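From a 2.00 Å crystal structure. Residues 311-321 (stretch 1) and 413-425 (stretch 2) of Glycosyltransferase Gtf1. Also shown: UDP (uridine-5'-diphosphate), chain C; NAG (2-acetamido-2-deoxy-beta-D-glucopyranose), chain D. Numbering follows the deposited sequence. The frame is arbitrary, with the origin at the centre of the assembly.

Stretch 1 311-321: IPVGSIDSLTD
Stretch 2 (413-425) GFGLTLMEAIGSG

An irregular segment, residues 311-321, packs along a ligand-binding loop and the helix that follows it, through a mainly apolar contact fastened near the helix's C-terminal end by one direct hydrogen bond. The segments bury 518 Å² in total and run in the same direction: CA of Gly314 lies 6.3 Å from CA of Leu416, and CA of Thr320 lies 4.8 Å from CA of Ser424.

At the loop, Phe414 (phi/psi -155/-63, chi1 t, chi2 68°) points toward stretch 1. Its CD2 meets CG2 of Val313 (chi1 m) at 3.5 Å, and its CZ meets CB of Pro312 at 3.9 Å. Gly314 (-139/163) allows close approach: its CA is 3.6 Å from CD2 of Leu416 (chi1 m, chi2 t), where a CB would clash at 2.3 Å. Met419 (t, t, p) turns its SD against the extended backbone, 3.3 Å from Ser315 N.

Ile316 (-108/125; m, t) points toward the helix. Its CG1 packs 3.7 Å from Met419 CG, while its CD1 lies 3.6 Å from Gly423 CA; a CB on Gly423 would clash with Ile316 CD1 at 2.8 Å. Beyond the exposed Asp317 and Ser318, the chain returns to the helix. Thr320 N (-114/126, chi1 m) donates to Gly423 O at 2.9 Å and 170°, nearly linear. Water 1 donates to Ser318 O (2.9 Å) and, weakly, to Gly423 O (3.4 Å).

The helix begins at Leu416, directly after the N-cap residue Gly415 (88/83), and the backbone NH groups of Gly415 and of the first helical residues, Leu416 and Thr417, bind the ligands. Gly415 N donates to NAG O4 (2.9 Å), Leu416 N to UDP O1A (2.8 Å) and Thr417 N to UDP O2A (3.2 Å). One turn on, Glu420 (m, t, chi3 17°) accepts UDP O2' through OE1 (2.6 Å) and O3' through OE2 (3.1 Å).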

# COMPACT_ATOMS: atom_id res chain seq x y z
N ILE A 311 -15.99 2.40 -9.76
CA ILE A 311 -15.18 3.61 -9.66
C ILE A 311 -13.72 3.19 -9.69
O ILE A 311 -13.26 2.51 -8.77
CB ILE A 311 -15.45 4.42 -8.37
CG1 ILE A 311 -16.95 4.57 -8.10
CG2 ILE A 311 -14.76 5.77 -8.44
CD1 ILE A 311 -17.25 5.04 -6.69
N PRO A 312 -13.00 3.56 -10.77
CA PRO A 312 -11.58 3.24 -10.89
C PRO A 312 -10.82 3.75 -9.67
O PRO A 312 -11.08 4.86 -9.22
CB PRO A 312 -11.16 4.03 -12.12
CG PRO A 312 -12.39 4.07 -12.97
CD PRO A 312 -13.53 4.20 -12.00
N VAL A 313 -9.90 2.93 -9.15
CA VAL A 313 -9.08 3.27 -7.98
C VAL A 313 -8.01 4.30 -8.31
O VAL A 313 -7.38 4.86 -7.43
CB VAL A 313 -8.42 2.02 -7.32
CG1 VAL A 313 -9.46 1.13 -6.66
CG2 VAL A 313 -7.58 1.22 -8.32
N GLY A 314 -7.79 4.54 -9.59
CA GLY A 314 -6.82 5.55 -9.99
C GLY A 314 -7.35 6.37 -11.15
O GLY A 314 -8.29 5.97 -11.83
N SER A 315 -6.72 7.52 -11.38
CA SER A 315 -7.02 8.33 -12.55
C SER A 315 -5.76 9.10 -12.89
O SER A 315 -4.84 9.18 -12.07
CB SER A 315 -8.21 9.26 -12.28
OG SER A 315 -7.95 10.10 -11.17
N ILE A 316 -5.68 9.65 -14.10
CA ILE A 316 -4.50 10.34 -14.58
C ILE A 316 -4.81 11.84 -14.62
O ILE A 316 -5.79 12.25 -15.26
CB ILE A 316 -4.14 9.85 -16.01
CG1 ILE A 316 -3.80 8.36 -16.00
CG2 ILE A 316 -2.97 10.64 -16.57
CD1 ILE A 316 -3.90 7.71 -17.37
N ASP A 317 -4.00 12.67 -13.95
CA ASP A 317 -4.28 14.11 -13.93
C ASP A 317 -4.20 14.66 -15.35
O ASP A 317 -5.15 15.26 -15.84
CB ASP A 317 -3.33 14.85 -12.99
CG ASP A 317 -3.68 14.63 -11.52
OD1 ASP A 317 -4.68 13.94 -11.21
OD2 ASP A 317 -2.94 15.15 -10.66
N SER A 318 -3.07 14.43 -16.00
CA SER A 318 -2.92 14.70 -17.42
C SER A 318 -1.99 13.65 -18.01
O SER A 318 -1.24 13.00 -17.28
CB SER A 318 -2.33 16.09 -17.66
OG SER A 318 -1.09 16.24 -17.00
N LEU A 319 -2.04 13.50 -19.33
CA LEU A 319 -1.07 12.67 -20.04
C LEU A 319 0.30 13.29 -19.86
O LEU A 319 0.42 14.51 -19.77
CB LEU A 319 -1.42 12.58 -21.52
CG LEU A 319 -2.84 12.16 -21.89
CD1 LEU A 319 -2.94 11.97 -23.40
CD2 LEU A 319 -3.26 10.88 -21.17
N THR A 320 1.32 12.45 -19.79
CA THR A 320 2.68 12.92 -19.63
C THR A 320 3.46 12.58 -20.89
O THR A 320 3.49 11.43 -21.31
CB THR A 320 3.34 12.24 -18.42
OG1 THR A 320 2.54 12.45 -17.25
CG2 THR A 320 4.76 12.77 -18.18
N ASP A 321 4.08 13.60 -21.48
CA ASP A 321 4.95 13.40 -22.64
C ASP A 321 6.36 13.16 -22.16
O ASP A 321 6.73 13.60 -21.07
CB ASP A 321 4.95 14.62 -23.57
CG ASP A 321 3.55 15.03 -24.00
OD1 ASP A 321 2.77 14.17 -24.47
OD2 ASP A 321 3.22 16.21 -23.85
N GLY A 413 -6.92 -6.56 -10.29
CA GLY A 413 -8.18 -5.89 -10.02
C GLY A 413 -8.29 -4.65 -10.89
O GLY A 413 -9.38 -4.29 -11.35
N PHE A 414 -7.17 -3.99 -11.10
CA PHE A 414 -7.13 -2.77 -11.89
C PHE A 414 -5.74 -2.60 -12.46
O PHE A 414 -5.55 -2.63 -13.68
CB PHE A 414 -7.46 -1.55 -11.02
CG PHE A 414 -7.60 -0.27 -11.81
CD1 PHE A 414 -8.68 -0.09 -12.69
CD2 PHE A 414 -6.68 0.76 -11.67
CE1 PHE A 414 -8.83 1.09 -13.40
CE2 PHE A 414 -6.83 1.96 -12.38
CZ PHE A 414 -7.90 2.12 -13.24
N GLY A 415 -4.76 -2.46 -11.55
CA GLY A 415 -3.36 -2.30 -11.94
C GLY A 415 -2.97 -0.86 -12.18
O GLY A 415 -2.92 -0.39 -13.33
N LEU A 416 -2.65 -0.16 -11.10
CA LEU A 416 -2.33 1.23 -11.16
C LEU A 416 -1.12 1.54 -12.07
O LEU A 416 -1.13 2.55 -12.75
CB LEU A 416 -2.11 1.80 -9.75
CG LEU A 416 -3.41 1.98 -8.93
CD1 LEU A 416 -3.12 2.25 -7.45
CD2 LEU A 416 -4.35 3.04 -9.50
N THR A 417 -0.10 0.68 -12.06
CA THR A 417 1.06 0.89 -12.96
C THR A 417 0.70 0.72 -14.46
O THR A 417 1.40 1.26 -15.32
CB THR A 417 2.26 -0.02 -12.65
OG1 THR A 417 1.88 -1.40 -12.84
CG2 THR A 417 2.78 0.23 -11.22
N LEU A 418 -0.36 -0.03 -14.75
CA LEU A 418 -0.83 -0.15 -16.13
C LEU A 418 -1.46 1.18 -16.60
O LEU A 418 -1.18 1.66 -17.69
CB LEU A 418 -1.84 -1.30 -16.27
CG LEU A 418 -1.49 -2.69 -15.73
CD1 LEU A 418 -2.67 -3.63 -15.96
CD2 LEU A 418 -0.22 -3.24 -16.35
N MET A 419 -2.28 1.77 -15.74
CA MET A 419 -2.86 3.10 -15.99
C MET A 419 -1.77 4.17 -16.07
O MET A 419 -1.75 5.00 -16.99
CB MET A 419 -3.84 3.46 -14.86
CG MET A 419 -4.51 4.83 -15.05
SD MET A 419 -5.26 5.44 -13.53
CE MET A 419 -3.77 5.87 -12.63
N GLU A 420 -0.86 4.13 -15.11
CA GLU A 420 0.25 5.06 -15.09
C GLU A 420 1.09 4.91 -16.35
O GLU A 420 1.42 5.91 -17.01
CB GLU A 420 1.08 4.87 -13.81
CG GLU A 420 0.36 5.36 -12.55
CD GLU A 420 0.92 4.80 -11.23
OE1 GLU A 420 2.06 4.28 -11.22
OE2 GLU A 420 0.18 4.87 -10.21
N ALA A 421 1.42 3.66 -16.71
CA ALA A 421 2.17 3.39 -17.94
C ALA A 421 1.51 3.96 -19.22
O ALA A 421 2.17 4.64 -19.99
CB ALA A 421 2.46 1.90 -18.08
N ILE A 422 0.22 3.71 -19.43
CA ILE A 422 -0.43 4.23 -20.66
C ILE A 422 -0.60 5.76 -20.65
O ILE A 422 -0.59 6.40 -21.71
CB ILE A 422 -1.78 3.54 -21.00
CG1 ILE A 422 -2.84 3.82 -19.93
CG2 ILE A 422 -1.61 2.04 -21.24
CD1 ILE A 422 -4.27 3.69 -20.43
N GLY A 423 -0.77 6.32 -19.45
CA GLY A 423 -0.82 7.78 -19.27
C GLY A 423 0.49 8.46 -19.64
O GLY A 423 0.50 9.65 -19.93
N SER A 424 1.58 7.71 -19.61
CA SER A 424 2.88 8.17 -20.08
C SER A 424 3.24 7.61 -21.48
O SER A 424 4.40 7.60 -21.89
CB SER A 424 3.98 7.80 -19.07
OG SER A 424 4.02 8.70 -17.98
N GLY A 425 2.22 7.12 -22.19
CA GLY A 425 2.37 6.67 -23.57
C GLY A 425 3.18 5.40 -23.75
O GLY A 425 3.91 5.25 -24.74
N1 UDP C . 4.85 1.80 -7.12
C2 UDP C . 5.77 2.82 -6.81
N3 UDP C . 7.07 2.60 -7.00
C4 UDP C . 7.54 1.44 -7.47
C5 UDP C . 6.67 0.40 -7.78
C6 UDP C . 5.29 0.62 -7.59
O2 UDP C . 5.39 3.94 -6.37
O4 UDP C . 8.78 1.32 -7.62
C1' UDP C . 3.42 2.08 -6.93
C2' UDP C . 2.78 2.29 -8.31
O2' UDP C . 2.90 3.63 -8.81
C3' UDP C . 1.33 1.88 -8.12
C4' UDP C . 1.37 0.92 -6.93
O4' UDP C . 2.70 0.98 -6.38
O3' UDP C . 0.53 3.02 -7.77
C5' UDP C . 1.11 -0.53 -7.35
O5' UDP C . -0.27 -0.66 -7.67
PA UDP C . -0.79 -1.81 -8.65
O1A UDP C . -2.29 -1.69 -8.77
O2A UDP C . 0.04 -1.72 -9.91
O3A UDP C . -0.30 -3.22 -8.04
PB UDP C . -0.63 -3.95 -6.65
O1B UDP C . -0.82 -5.40 -7.04
O2B UDP C . 0.58 -3.68 -5.77
O3B UDP C . -1.93 -3.34 -6.15
C1 NAG D . -4.44 -4.33 -5.86
C2 NAG D . -4.70 -5.19 -7.09
C3 NAG D . -4.47 -4.11 -8.16
C4 NAG D . -5.28 -2.83 -7.88
C5 NAG D . -5.11 -2.37 -6.41
C6 NAG D . -5.81 -1.07 -6.05
C7 NAG D . -3.98 -7.41 -7.80
C8 NAG D . -2.80 -8.34 -7.89
N2 NAG D . -3.71 -6.23 -7.26
O1 NAG D . -3.73 -4.83 -4.76
O3 NAG D . -4.69 -4.60 -9.47
O4 NAG D . -4.82 -1.83 -8.75
O5 NAG D . -5.53 -3.47 -5.60
O6 NAG D . -7.20 -1.33 -6.11
O7 NAG D . -5.10 -7.76 -8.19
O HOH W 1 0.54 10.81 -16.78